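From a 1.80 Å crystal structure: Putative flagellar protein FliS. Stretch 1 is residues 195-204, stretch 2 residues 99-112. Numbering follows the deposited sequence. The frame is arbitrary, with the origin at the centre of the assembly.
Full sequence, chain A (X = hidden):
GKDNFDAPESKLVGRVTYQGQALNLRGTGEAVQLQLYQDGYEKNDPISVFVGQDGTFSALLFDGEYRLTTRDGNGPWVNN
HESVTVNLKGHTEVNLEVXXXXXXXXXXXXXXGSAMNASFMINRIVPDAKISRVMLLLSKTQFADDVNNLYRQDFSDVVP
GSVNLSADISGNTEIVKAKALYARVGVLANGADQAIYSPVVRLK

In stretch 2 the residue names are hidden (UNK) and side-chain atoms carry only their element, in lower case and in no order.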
# COMPACT_ATOMS: atom_id res chain seq x y z
N ALA A 195 -5.50 1.35 -4.33
CA ALA A 195 -5.55 -0.12 -4.27
C ALA A 195 -4.72 -0.67 -3.10
O ALA A 195 -3.87 0.04 -2.53
CB ALA A 195 -5.00 -0.69 -5.59
N ILE A 196 -4.95 -1.96 -2.79
CA ILE A 196 -4.11 -2.76 -1.88
C ILE A 196 -3.29 -3.64 -2.82
O ILE A 196 -3.76 -3.97 -3.92
CB ILE A 196 -4.90 -3.57 -0.81
CG1 ILE A 196 -3.94 -4.10 0.31
CG2 ILE A 196 -5.73 -4.69 -1.44
CD1 ILE A 196 -4.35 -3.76 1.68
N TYR A 197 -2.07 -3.95 -2.44
CA TYR A 197 -1.18 -4.73 -3.29
C TYR A 197 -0.62 -5.95 -2.57
O TYR A 197 -0.73 -6.10 -1.35
CB TYR A 197 -0.01 -3.83 -3.73
CG TYR A 197 -0.38 -2.62 -4.58
CD1 TYR A 197 -0.78 -1.42 -4.00
CD2 TYR A 197 -0.27 -2.67 -5.97
CE1 TYR A 197 -1.10 -0.31 -4.77
CE2 TYR A 197 -0.60 -1.57 -6.76
CZ TYR A 197 -1.03 -0.40 -6.16
OH TYR A 197 -1.32 0.69 -6.92
N SER A 198 0.02 -6.81 -3.33
CA SER A 198 0.85 -7.88 -2.82
C SER A 198 2.21 -7.27 -2.46
O SER A 198 2.49 -6.16 -2.91
CB SER A 198 1.03 -8.94 -3.91
OG SER A 198 1.81 -8.45 -5.00
N PRO A 199 3.12 -7.96 -1.75
CA PRO A 199 4.51 -7.46 -1.69
C PRO A 199 5.11 -7.45 -3.10
O PRO A 199 4.61 -8.16 -3.99
CB PRO A 199 5.24 -8.53 -0.84
CG PRO A 199 4.16 -9.30 -0.16
CD PRO A 199 3.00 -9.28 -1.09
N VAL A 200 6.16 -6.66 -3.31
CA VAL A 200 6.87 -6.65 -4.58
C VAL A 200 7.76 -7.89 -4.57
O VAL A 200 8.41 -8.14 -3.55
CB VAL A 200 7.69 -5.34 -4.75
CG1 VAL A 200 8.61 -5.37 -5.98
CG2 VAL A 200 6.77 -4.13 -4.78
N VAL A 201 7.77 -8.66 -5.67
CA VAL A 201 8.56 -9.88 -5.85
C VAL A 201 9.61 -9.65 -6.95
O VAL A 201 9.24 -9.35 -8.08
CB VAL A 201 7.61 -11.08 -6.19
CG1 VAL A 201 8.41 -12.37 -6.47
CG2 VAL A 201 6.60 -11.32 -5.06
N ARG A 202 10.91 -9.85 -6.63
CA ARG A 202 11.96 -9.74 -7.63
C ARG A 202 11.99 -11.03 -8.47
O ARG A 202 12.14 -12.12 -7.93
CB ARG A 202 13.34 -9.45 -7.00
CG ARG A 202 14.35 -9.14 -8.08
CD ARG A 202 15.69 -8.70 -7.55
NE ARG A 202 16.61 -8.48 -8.65
CZ ARG A 202 17.84 -8.02 -8.51
NH1 ARG A 202 18.31 -7.71 -7.31
NH2 ARG A 202 18.62 -7.84 -9.57
N LEU A 203 11.84 -10.90 -9.79
CA LEU A 203 11.83 -12.06 -10.70
C LEU A 203 13.18 -12.25 -11.37
O LEU A 203 13.51 -13.38 -11.75
CB LEU A 203 10.73 -11.94 -11.76
CG LEU A 203 9.29 -11.81 -11.27
CD1 LEU A 203 8.34 -11.71 -12.43
CD2 LEU A 203 8.88 -12.98 -10.38
N LYS A 204 13.96 -11.16 -11.53
CA LYS A 204 15.31 -11.21 -12.10
C LYS A 204 16.10 -9.96 -11.68
O LYS A 204 15.48 -8.99 -11.23
CB LYS A 204 15.30 -11.40 -13.64
CG LYS A 204 14.98 -10.16 -14.47
CD LYS A 204 15.30 -10.35 -15.96
CE LYS A 204 14.19 -11.03 -16.73
NZ LYS A 204 14.54 -11.19 -18.16
OXT LYS A 204 17.35 -10.00 -11.73
N UNK A 99 -9.20 -1.13 8.52
CA UNK A 99 -10.03 -2.23 8.01
C UNK A 99 -9.99 -2.21 6.48
O UNK A 99 -10.77 -1.47 5.88
o UNK A 99 -11.43 -2.04 9.95
c UNK A 99 -12.24 -3.48 8.15
c UNK A 99 -11.47 -2.20 8.53
N UNK A 100 -9.07 -2.98 5.86
CA UNK A 100 -9.01 -3.00 4.39
C UNK A 100 -10.28 -3.57 3.78
O UNK A 100 -10.93 -4.39 4.42
c UNK A 100 -7.81 -3.91 4.08
c UNK A 100 -8.08 -3.90 6.47
c UNK A 100 -7.06 -4.07 5.39
N UNK A 101 -10.62 -3.17 2.53
CA UNK A 101 -11.79 -3.74 1.83
C UNK A 101 -11.48 -5.20 1.46
O UNK A 101 -12.31 -6.08 1.64
c UNK A 101 -11.75 -0.43 0.55
c UNK A 101 -12.19 0.88 0.83
c UNK A 101 -12.55 -1.53 0.85
o UNK A 101 -13.84 2.33 1.78
c UNK A 101 -14.18 -0.02 1.84
c UNK A 101 -12.07 -2.93 0.55
c UNK A 101 -13.40 1.07 1.47
c UNK A 101 -13.76 -1.31 1.51
N UNK A 102 -10.25 -5.42 0.96
CA UNK A 102 -9.74 -6.71 0.51
C UNK A 102 -8.30 -6.95 0.96
O UNK A 102 -7.55 -6.01 1.20
c UNK A 102 -9.75 -6.78 -1.05
c UNK A 102 -13.75 -6.37 -2.61
c UNK A 102 -11.13 -6.65 -1.64
c UNK A 102 -12.89 -5.29 -2.64
c UNK A 102 -12.01 -7.73 -1.64
c UNK A 102 -11.58 -5.43 -2.13
c UNK A 102 -13.32 -7.59 -2.13
N UNK A 103 -7.94 -8.22 1.07
CA UNK A 103 -6.58 -8.66 1.35
C UNK A 103 -6.19 -9.64 0.24
O UNK A 103 -7.01 -10.45 -0.19
c UNK A 103 -3.69 -8.24 4.60
se UNK A 103 -5.07 -6.99 4.03
c UNK A 103 -6.57 -8.29 3.90
c UNK A 103 -6.43 -9.30 2.75
N UNK A 104 -4.94 -9.57 -0.20
CA UNK A 104 -4.35 -10.46 -1.20
C UNK A 104 -3.46 -11.42 -0.43
O UNK A 104 -2.71 -10.98 0.44
c UNK A 104 -2.83 -10.60 -3.25
c UNK A 104 -4.43 -8.64 -3.01
c UNK A 104 -3.61 -7.55 -3.77
c UNK A 104 -3.55 -9.66 -2.27
N UNK A 105 -3.52 -12.72 -0.74
CA UNK A 105 -2.67 -13.71 -0.09
C UNK A 105 -2.30 -14.83 -1.06
O UNK A 105 -2.85 -14.87 -2.16
c UNK A 105 -3.37 -14.30 1.14
o UNK A 105 -4.51 -15.05 0.75
N UNK A 106 -1.36 -15.71 -0.65
CA UNK A 106 -0.92 -16.90 -1.40
C UNK A 106 -0.47 -16.54 -2.84
O UNK A 106 -0.74 -17.29 -3.77
n UNK A 106 -2.48 -20.15 -2.30
c UNK A 106 -1.60 -19.36 -1.70
o UNK A 106 -0.47 -19.76 -1.37
c UNK A 106 -2.06 -17.94 -1.44
N UNK A 107 0.23 -15.42 -3.01
CA UNK A 107 0.65 -14.96 -4.34
C UNK A 107 1.76 -15.79 -4.95
O UNK A 107 2.76 -16.08 -4.30
o UNK A 107 1.04 -13.09 -1.57
c UNK A 107 0.44 -12.23 -2.25
c UNK A 107 0.12 -12.55 -3.70
c UNK A 107 1.12 -13.50 -4.33
o UNK A 107 0.06 -11.13 -1.80
N UNK A 108 1.57 -16.13 -6.22
CA UNK A 108 2.58 -16.82 -7.02
C UNK A 108 2.69 -16.06 -8.33
O UNK A 108 1.76 -16.10 -9.15
n UNK A 108 4.99 -19.34 -7.01
o UNK A 108 4.81 -19.04 -4.79
c UNK A 108 4.27 -19.19 -5.89
c UNK A 108 2.25 -18.31 -7.21
c UNK A 108 2.75 -19.18 -6.04
N UNK A 109 3.76 -15.27 -8.47
CA UNK A 109 3.98 -14.40 -9.64
C UNK A 109 5.19 -14.86 -10.42
O UNK A 109 6.24 -15.12 -9.84
c UNK A 109 3.16 -12.37 -8.16
c UNK A 109 3.47 -10.91 -7.85
c UNK A 109 1.68 -12.52 -8.61
c UNK A 109 4.15 -12.92 -9.22
N UNK A 110 5.05 -14.96 -11.74
CA UNK A 110 6.16 -15.41 -12.57
C UNK A 110 6.02 -14.86 -13.98
O UNK A 110 4.94 -14.37 -14.36
o UNK A 110 4.99 -17.46 -13.09
c UNK A 110 6.22 -16.94 -12.60
N UNK A 111 7.10 -14.95 -14.77
CA UNK A 111 7.10 -14.49 -16.15
C UNK A 111 7.76 -15.53 -17.03
O UNK A 111 8.78 -16.11 -16.64
c UNK A 111 9.19 -12.97 -16.12
c UNK A 111 7.69 -13.07 -16.43
c UNK A 111 6.90 -11.96 -15.74
N UNK A 112 7.20 -15.73 -18.20
CA UNK A 112 7.78 -16.55 -19.26
C UNK A 112 8.21 -15.55 -20.35
O UNK A 112 8.21 -14.34 -20.10
o UNK A 112 5.76 -16.99 -20.50
c UNK A 112 6.81 -17.63 -19.76
c UNK A 112 6.26 -18.50 -18.63

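Position 99 has two carbons and one oxygen, the carbon next to CA carrying both other atoms, a fork that defines Thr99; it lies out of reach of stretch 1. At position 100 three carbons close a ring onto the backbone N, which only proline does. CB of Pro100 lies 4.2 Å from CD1 of Ile196, an apolar contact.

Position 101 bears one carbon, then a six-carbon ring with a terminal oxygen: Tyr101, which makes no contact here. Position 102 repeats that pattern without the oxygen and is therefore Phe102. Its ring leads away from stretch 1, and the close approach is instead by its backbone, with O 3.5 Å from CG2 of Ile196.

The unbranched chain at position 103 runs through two carbons, a selenium and a last carbon. Selenium settles the matter: this is selenomethionine, Met103. Although its CA-to-CB bond points away, all three chi angles are near -70°, and the folded chain leaves SE 4.1 Å from CD1 of Ile196.

Position 104 has four carbons forked at the first, one arm two carbons long, hence Ile104. Its CD1 lies 3.6 Å from O of Ile196 and 3.6 Å from C of Tyr197, so the long arm rests against the backbone of stretch 1; CD1 is also 4.3 Å from CG2 of Ile196.

One carbon and one oxygen make position 105 Ser105, pointing away. At position 106 two carbons, the second with an oxygen and a nitrogen, give Asn106, where the chain turns a corner, out of reach of stretch 1.

Position 107 shows three carbons, the third carrying two oxygens, the carboxylate of Glu107. OE2 approaches carbon atoms, 3.2 Å from CB of Ser198 and 3.5 Å from CD of Pro199, so these are packing contacts. The OG of Ser198 instead donates to O of Pro199 at 3.0 Å.

Three carbons ending in an oxygen and a nitrogen identify position 108 as Gln108, exposed and directed away. Position 109 has four carbons forked at the second: Leu109. Its CD1 is 4.2 Å from CG2 of Val201 and 4.1 Å from OG of Ser198.

Position 110, one carbon and one oxygen, is Ser110; it points away, and its backbone C sits 4.2 Å from CD1 of Leu203. Position 111 carries one carbon bearing two more, Val111, whose CG1 is 3.6 Å from CD1 of Leu203. At position 112 one carbon carries an oxygen and a carbon, the same fork as at 99, so this is Thr112; it does not reach stretch 1.

The contact buries 557 Å² summed over both sides, with no hydrogen bond across it. CA of Ser198 lies 6.0 Å from CA of Ile104, and CA of Val201 lies 7.5 Å from CA of Leu109, spacings that side chains fill. Along 104, 107, 109 and 111 the CA-to-CB bonds point toward stretch 1, while those of 105, 108 and 110 point away. Ile196, Val201 and Leu203 answer with apolar carbons, so the association rests on packing.

Stretch 2 (99-112) TPYFMISNEQLSVT
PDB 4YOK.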